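Local coordinates for protein putative branched-chain amino acid aminotransferase IlvE (Streptococcus mutans, PDB 4DQN) that probably catalyses the pyridoxal-phosphate-dependent transfer of the amino group between leucine, isoleucine or valine and 2-oxoglutarate, the last step in making branched-chain amino acids, at residues 66-70 with 329-333; 73-79 with 339-343; 209-213 with 223-227. Numbering follows the deposited sequence.

Contact 1 of 3, residues 66-70 with 329-333; sequences AYRTK and QFGDV
Tyr67, Phe330 and Gln329 carry most of this contact, where the end of strand 59-68 meets the C-terminus of helix 316-329. Tyr67, extended and in the m rotamer, points its CA-to-CB bond toward 329-333. Its edge meets the face of Phe330 (also m) in a T-shaped pair, centroids 5.0 Å apart, planes at 80°, with Tyr67 CD2 3.7 Å from Phe330 CZ. Gln329 CB makes a CH-pi contact 3.8 Å from the Tyr67 ring centroid. The helix ends in a Schellman motif, with Gly331 at phi 89°, psi 7°; a CB there would clash with Thr69 CG2. The CA atoms of Thr69 and Phe330 lie 5.4 Å apart. No direct hydrogen bond crosses; two waters do the bridging. One lies 2.7 Å from Tyr67 OH and 2.8 Å from Gln329 OE1. The other joins Lys70 N (2.9 Å), Phe330 O (2.7 Å) and Asp332 OD1 (2.7 Å), the last also bonded to Tyr121. Aromatic packing thus joins strand end to helix terminus and following loop, water mediating polar links.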
# COMPACT_ATOMS: atom_id res chain seq x y z
N ALA A 66 8.66 -7.04 -24.23
CA ALA A 66 9.63 -7.52 -25.22
C ALA A 66 8.87 -7.62 -26.54
O ALA A 66 7.73 -8.10 -26.57
CB ALA A 66 10.21 -8.89 -24.82
N TYR A 67 9.51 -7.18 -27.62
CA TYR A 67 8.84 -7.06 -28.90
C TYR A 67 9.57 -7.92 -29.92
O TYR A 67 10.80 -7.83 -30.03
CB TYR A 67 8.91 -5.59 -29.37
CG TYR A 67 8.29 -4.60 -28.41
CD1 TYR A 67 9.01 -4.09 -27.32
CD2 TYR A 67 6.98 -4.15 -28.59
CE1 TYR A 67 8.43 -3.18 -26.44
CE2 TYR A 67 6.40 -3.25 -27.72
CZ TYR A 67 7.13 -2.77 -26.65
OH TYR A 67 6.55 -1.86 -25.78
N ARG A 68 8.85 -8.74 -30.67
CA ARG A 68 9.49 -9.45 -31.79
C ARG A 68 9.50 -8.56 -33.03
O ARG A 68 8.50 -7.93 -33.37
CB ARG A 68 8.79 -10.78 -32.09
CG ARG A 68 9.61 -11.68 -32.99
CD ARG A 68 8.90 -12.98 -33.30
NE ARG A 68 8.67 -13.80 -32.10
CZ ARG A 68 9.59 -14.58 -31.54
NH1 ARG A 68 10.81 -14.65 -32.07
NH2 ARG A 68 9.30 -15.30 -30.47
N THR A 69 10.65 -8.51 -33.71
CA THR A 69 10.80 -7.66 -34.89
C THR A 69 10.58 -8.44 -36.20
O THR A 69 10.36 -9.65 -36.19
CB THR A 69 12.19 -7.01 -34.94
OG1 THR A 69 13.20 -8.02 -35.07
CG2 THR A 69 12.44 -6.19 -33.68
N LYS A 70 10.66 -7.73 -37.32
CA LYS A 70 10.35 -8.29 -38.62
C LYS A 70 11.25 -9.47 -39.01
O LYS A 70 10.81 -10.37 -39.73
CB LYS A 70 10.42 -7.18 -39.67
CG LYS A 70 9.62 -7.42 -40.94
CD LYS A 70 9.59 -6.16 -41.81
CE LYS A 70 11.00 -5.63 -42.05
NZ LYS A 70 11.04 -4.28 -42.72
N GLN A 329 9.17 0.66 -31.20
CA GLN A 329 9.19 -0.48 -30.29
C GLN A 329 9.30 -1.80 -31.03
O GLN A 329 10.09 -2.67 -30.65
CB GLN A 329 7.94 -0.44 -29.41
CG GLN A 329 7.92 0.75 -28.43
CD GLN A 329 6.57 0.98 -27.79
OE1 GLN A 329 5.53 0.71 -28.39
NE2 GLN A 329 6.57 1.51 -26.55
N PHE A 330 8.54 -1.95 -32.11
CA PHE A 330 8.57 -3.20 -32.88
C PHE A 330 9.67 -3.23 -33.94
O PHE A 330 9.79 -4.22 -34.67
CB PHE A 330 7.22 -3.47 -33.54
CG PHE A 330 6.15 -3.91 -32.58
CD1 PHE A 330 5.95 -5.26 -32.31
CD2 PHE A 330 5.32 -2.98 -31.98
CE1 PHE A 330 4.95 -5.67 -31.44
CE2 PHE A 330 4.31 -3.38 -31.11
CZ PHE A 330 4.13 -4.72 -30.83
N GLY A 331 10.46 -2.16 -34.02
CA GLY A 331 11.65 -2.16 -34.85
C GLY A 331 11.44 -1.72 -36.29
O GLY A 331 12.35 -1.82 -37.10
N ASP A 332 10.23 -1.25 -36.62
CA ASP A 332 9.91 -0.85 -37.99
C ASP A 332 10.27 0.61 -38.27
O ASP A 332 10.23 1.03 -39.43
CB ASP A 332 8.42 -1.05 -38.28
CG ASP A 332 8.01 -2.51 -38.25
OD1 ASP A 332 8.81 -3.38 -38.68
OD2 ASP A 332 6.88 -2.79 -37.80
N VAL A 333 10.59 1.36 -37.22
CA VAL A 333 10.97 2.78 -37.36
C VAL A 333 12.31 3.01 -36.65
O VAL A 333 12.53 2.46 -35.58
CB VAL A 333 9.87 3.71 -36.77
CG1 VAL A 333 10.32 5.17 -36.76
CG2 VAL A 333 8.58 3.59 -37.55
O HOH W 1 4.14 -0.84 -26.45
O HOH W 2 10.50 -4.88 -37.24

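Contact 2 of 3, residues 73-79 with 339-343; sequences SVQLFRP and WIYKV
Strand 74-77 pairs antiparallel with strand 340-342, their axes 4.6 Å apart at closest and directions 146° apart. Ser73 OG accepts a hydrogen bond from Lys342 NZ at 3.2 Å and also bonds Asp71. Val74 O takes Val343 N at 3.1 Å. Gln75 (chi1 p) sits opposite Lys342 in a non-hydrogen-bonded pair, CA-CA 4.3 Å, and its OE1 receives Lys342 NZ at 2.7 Å. Leu76 and Tyr341 form the hydrogen-bonded pair: Leu76 N to Tyr341 O 2.8 Å, Tyr341 N to Leu76 O 3.1 Å. Phe77 (t) faces Ile340, sharing its side of the sheet with Gln75; its CE1 lies 3.4 Å from Trp339 CE3. Arg78, the N-cap of helix 79-92, gives its N to Trp339 O at 2.8 Å and lays its guanidinium flat on the indole, centres 3.7 Å apart, planes at 15°. Pro79 CG lies 3.9 Å from the Tyr341 ring centroid, a CH-pi contact. Backbone pairing thus adds the C-terminal strand to the sheet, cation-pi stacking at one end, lysine bonds at the other.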
# COMPACT_ATOMS: atom_id res chain seq x y z
N SER A 73 13.95 -11.45 -34.52
CA SER A 73 14.68 -11.14 -33.29
C SER A 73 13.80 -10.35 -32.31
O SER A 73 12.84 -9.69 -32.71
CB SER A 73 15.99 -10.40 -33.59
OG SER A 73 15.75 -9.19 -34.30
N VAL A 74 14.14 -10.44 -31.03
CA VAL A 74 13.32 -9.86 -29.97
C VAL A 74 14.10 -8.75 -29.28
O VAL A 74 15.31 -8.83 -29.13
CB VAL A 74 12.90 -10.93 -28.95
CG1 VAL A 74 12.06 -10.32 -27.82
CG2 VAL A 74 12.12 -12.03 -29.65
N GLN A 75 13.41 -7.69 -28.88
CA GLN A 75 14.09 -6.57 -28.24
C GLN A 75 13.27 -5.97 -27.09
O GLN A 75 12.05 -6.10 -27.05
CB GLN A 75 14.44 -5.50 -29.28
CG GLN A 75 13.22 -4.89 -29.97
CD GLN A 75 13.61 -4.07 -31.19
OE1 GLN A 75 14.61 -4.37 -31.83
NE2 GLN A 75 12.83 -3.04 -31.50
N LEU A 76 13.97 -5.33 -26.16
CA LEU A 76 13.34 -4.58 -25.08
C LEU A 76 13.36 -3.11 -25.46
O LEU A 76 14.17 -2.70 -26.30
CB LEU A 76 14.12 -4.77 -23.78
CG LEU A 76 14.09 -6.18 -23.20
CD1 LEU A 76 15.03 -6.28 -22.01
CD2 LEU A 76 12.65 -6.56 -22.80
N PHE A 77 12.47 -2.34 -24.84
CA PHE A 77 12.33 -0.92 -25.13
C PHE A 77 12.58 -0.10 -23.87
O PHE A 77 11.77 -0.12 -22.93
CB PHE A 77 10.91 -0.66 -25.68
CG PHE A 77 10.59 0.80 -25.88
CD1 PHE A 77 11.06 1.49 -26.99
CD2 PHE A 77 9.80 1.49 -24.95
CE1 PHE A 77 10.75 2.84 -27.18
CE2 PHE A 77 9.49 2.83 -25.13
CZ PHE A 77 9.97 3.51 -26.25
N ARG A 78 13.71 0.60 -23.85
CA ARG A 78 14.11 1.47 -22.75
C ARG A 78 14.06 0.82 -21.34
O ARG A 78 13.58 1.45 -20.40
CB ARG A 78 13.25 2.75 -22.77
CG ARG A 78 13.35 3.54 -24.09
CD ARG A 78 12.34 4.70 -24.17
NE ARG A 78 12.71 6.07 -23.76
CZ ARG A 78 13.78 6.47 -23.07
NH1 ARG A 78 14.69 5.63 -22.66
NH2 ARG A 78 13.94 7.76 -22.79
N PRO A 79 14.57 -0.42 -21.19
CA PRO A 79 14.43 -1.02 -19.86
C PRO A 79 15.30 -0.32 -18.82
O PRO A 79 15.03 -0.48 -17.64
CB PRO A 79 14.92 -2.45 -20.08
CG PRO A 79 15.92 -2.33 -21.23
CD PRO A 79 15.30 -1.30 -22.12
N TRP A 339 17.70 3.68 -26.99
CA TRP A 339 16.37 3.20 -26.60
C TRP A 339 16.17 1.70 -26.72
O TRP A 339 15.49 1.08 -25.90
CB TRP A 339 15.27 3.89 -27.40
CG TRP A 339 14.95 5.28 -26.95
CD1 TRP A 339 15.76 6.13 -26.25
CD2 TRP A 339 13.74 6.00 -27.20
NE1 TRP A 339 15.12 7.33 -26.04
CE2 TRP A 339 13.88 7.27 -26.61
CE3 TRP A 339 12.55 5.68 -27.86
CZ2 TRP A 339 12.85 8.24 -26.67
CZ3 TRP A 339 11.54 6.64 -27.92
CH2 TRP A 339 11.70 7.90 -27.32
N ILE A 340 16.73 1.11 -27.77
CA ILE A 340 16.48 -0.30 -28.04
C ILE A 340 17.58 -1.18 -27.45
O ILE A 340 18.76 -0.88 -27.59
CB ILE A 340 16.38 -0.58 -29.55
CG1 ILE A 340 15.32 0.32 -30.20
CG2 ILE A 340 16.08 -2.05 -29.80
CD1 ILE A 340 13.92 0.25 -29.57
N TYR A 341 17.17 -2.24 -26.77
CA TYR A 341 18.09 -3.21 -26.20
C TYR A 341 17.76 -4.58 -26.77
O TYR A 341 16.77 -5.21 -26.37
CB TYR A 341 17.93 -3.27 -24.68
CG TYR A 341 18.53 -2.13 -23.92
CD1 TYR A 341 18.00 -0.84 -24.02
CD2 TYR A 341 19.60 -2.34 -23.07
CE1 TYR A 341 18.55 0.19 -23.30
CE2 TYR A 341 20.15 -1.31 -22.35
CZ TYR A 341 19.62 -0.04 -22.47
OH TYR A 341 20.18 0.99 -21.74
N LYS A 342 18.58 -5.04 -27.71
CA LYS A 342 18.40 -6.36 -28.31
C LYS A 342 18.62 -7.43 -27.25
O LYS A 342 19.56 -7.34 -26.46
CB LYS A 342 19.36 -6.57 -29.48
CG LYS A 342 19.16 -5.59 -30.62
CD LYS A 342 17.70 -5.56 -31.06
CE LYS A 342 17.35 -6.75 -31.93
NZ LYS A 342 16.11 -6.49 -32.71
N VAL A 343 17.76 -8.43 -27.25
CA VAL A 343 17.74 -9.41 -26.17
C VAL A 343 18.95 -10.37 -26.22
O VAL A 343 19.42 -10.87 -25.18
CB VAL A 343 16.38 -10.13 -26.15
CG1 VAL A 343 16.50 -11.56 -25.75
CG2 VAL A 343 15.40 -9.37 -25.24

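Contact 3 of 3, residues 209-213 with 223-227; sequences SDVIY and EEVGS
Strands 211-214 and 222-225 form a beta hairpin; within it the axes of 211-213 and 223-225 run antiparallel at 168°, 4.8 Å apart at closest. Three backbone hydrogen bonds, each 2.9 Å, hold it: Gly226 N to Val211 O, Tyr213 N to Glu224 O, and Glu223 N to Tyr213 O. Since Glu223 and Glu224 both face Tyr213, the pairing contains a classic beta bulge. Ile212 and Val225 make a non-hydrogen-bonded pair, CA-CA 4.3 Å, and Ile212 CA lies 3.4 Å from Glu224 O in a CA-H...O contact.

Apolar packing centres on Ile212 (m) and Val225 (t), CG1 to CG1 3.7 Å; both touch Phe170 of strand 168-172. The Tyr213 ring (m) brings its edge to Gly226, CE1 to CA 4.1 Å.

Among polar groups, Asp210 OD1 accepts Val211 N at 2.7 Å while its OD2 comes within 3.3 Å of Gly226 CA, leaving no room for a CB on Gly226, whose phi is 60°. Glu223 bonds Ser244 and Ser246, and Glu224 bonds Leu248 N. The Glu224 side chain is about 8 Å from that of Lys188, the predicted cofactor lysine, unmodified here. Backbone bonds thus close the hairpin, while both glutamate carboxylates bond beyond it.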
# COMPACT_ATOMS: atom_id res chain seq x y z
N SER A 209 -14.18 3.42 -18.36
CA SER A 209 -12.99 2.57 -18.35
C SER A 209 -12.24 2.64 -17.03
O SER A 209 -11.83 1.62 -16.48
CB SER A 209 -12.04 3.00 -19.47
OG SER A 209 -12.63 2.78 -20.73
N ASP A 210 -12.07 3.86 -16.53
CA ASP A 210 -11.33 4.08 -15.30
C ASP A 210 -11.62 5.49 -14.79
O ASP A 210 -12.39 6.25 -15.40
CB ASP A 210 -9.83 3.91 -15.54
CG ASP A 210 -9.08 3.42 -14.31
OD1 ASP A 210 -9.57 3.64 -13.17
OD2 ASP A 210 -8.00 2.82 -14.47
N VAL A 211 -11.01 5.83 -13.66
CA VAL A 211 -11.13 7.15 -13.08
C VAL A 211 -9.92 8.01 -13.48
O VAL A 211 -8.80 7.50 -13.59
CB VAL A 211 -11.28 7.05 -11.52
CG1 VAL A 211 -10.64 8.22 -10.80
CG2 VAL A 211 -12.75 6.94 -11.13
N ILE A 212 -10.16 9.29 -13.78
CA ILE A 212 -9.08 10.26 -13.87
C ILE A 212 -9.01 10.99 -12.52
O ILE A 212 -10.00 11.57 -12.07
CB ILE A 212 -9.29 11.27 -15.02
CG1 ILE A 212 -9.13 10.56 -16.37
CG2 ILE A 212 -8.30 12.41 -14.96
CD1 ILE A 212 -9.44 11.46 -17.56
N TYR A 213 -7.86 10.91 -11.86
CA TYR A 213 -7.69 11.48 -10.54
C TYR A 213 -7.18 12.90 -10.65
O TYR A 213 -6.39 13.21 -11.53
CB TYR A 213 -6.68 10.66 -9.73
CG TYR A 213 -7.14 9.25 -9.48
CD1 TYR A 213 -6.80 8.22 -10.34
CD2 TYR A 213 -7.93 8.95 -8.38
CE1 TYR A 213 -7.22 6.93 -10.11
CE2 TYR A 213 -8.36 7.67 -8.14
CZ TYR A 213 -8.01 6.66 -9.00
OH TYR A 213 -8.45 5.38 -8.76
N GLU A 223 -4.09 14.65 -12.51
CA GLU A 223 -2.90 13.91 -12.12
C GLU A 223 -2.64 12.78 -13.10
O GLU A 223 -1.65 12.79 -13.84
CB GLU A 223 -3.08 13.31 -10.73
CG GLU A 223 -3.12 14.34 -9.63
CD GLU A 223 -1.82 14.45 -8.89
OE1 GLU A 223 -1.43 13.46 -8.23
OE2 GLU A 223 -1.19 15.52 -8.96
N GLU A 224 -3.53 11.80 -13.09
CA GLU A 224 -3.37 10.65 -13.98
C GLU A 224 -4.68 9.90 -14.25
O GLU A 224 -5.70 10.12 -13.58
CB GLU A 224 -2.27 9.71 -13.46
CG GLU A 224 -2.34 9.36 -11.98
CD GLU A 224 -1.07 8.67 -11.49
OE1 GLU A 224 0.03 9.23 -11.67
OE2 GLU A 224 -1.16 7.55 -10.95
N VAL A 225 -4.62 9.01 -15.24
CA VAL A 225 -5.76 8.25 -15.74
C VAL A 225 -5.59 6.80 -15.30
O VAL A 225 -4.90 6.02 -15.97
CB VAL A 225 -5.80 8.32 -17.27
CG1 VAL A 225 -7.14 7.81 -17.81
CG2 VAL A 225 -5.54 9.76 -17.75
N GLY A 226 -6.22 6.44 -14.19
CA GLY A 226 -5.95 5.17 -13.55
C GLY A 226 -4.48 5.14 -13.19
O GLY A 226 -4.00 6.04 -12.49
N SER A 227 -3.76 4.15 -13.69
CA SER A 227 -2.33 4.05 -13.43
C SER A 227 -1.50 4.62 -14.58
O SER A 227 -0.26 4.59 -14.53
CB SER A 227 -1.93 2.59 -13.16
OG SER A 227 -2.08 1.80 -14.33

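How the contacts relate
Contacts 1 and 2 are neighbours, centres 9 Å apart, around successive strands 59-68 and 74-77 of one antiparallel sheet. Tyr67 N to Gln75 O (2.8 Å) and Gln329 O to Gln75 NE2 (2.9 Å), both probable hydrogen bonds, tie them together. Their segments alternate along the chain: the tail from helix 316-329 to strand 340-342 packs back on strands 59-68 and 74-77, so the C-terminal end completes a sheet begun early. Contact 3 is a local hairpin in the separate mixed sheet, nested inside both long closures. Its centre is 29 Å from contact 1 and 28 Å from contact 2, across the chain's centre, and it alone lies near the predicted cofactor lysine.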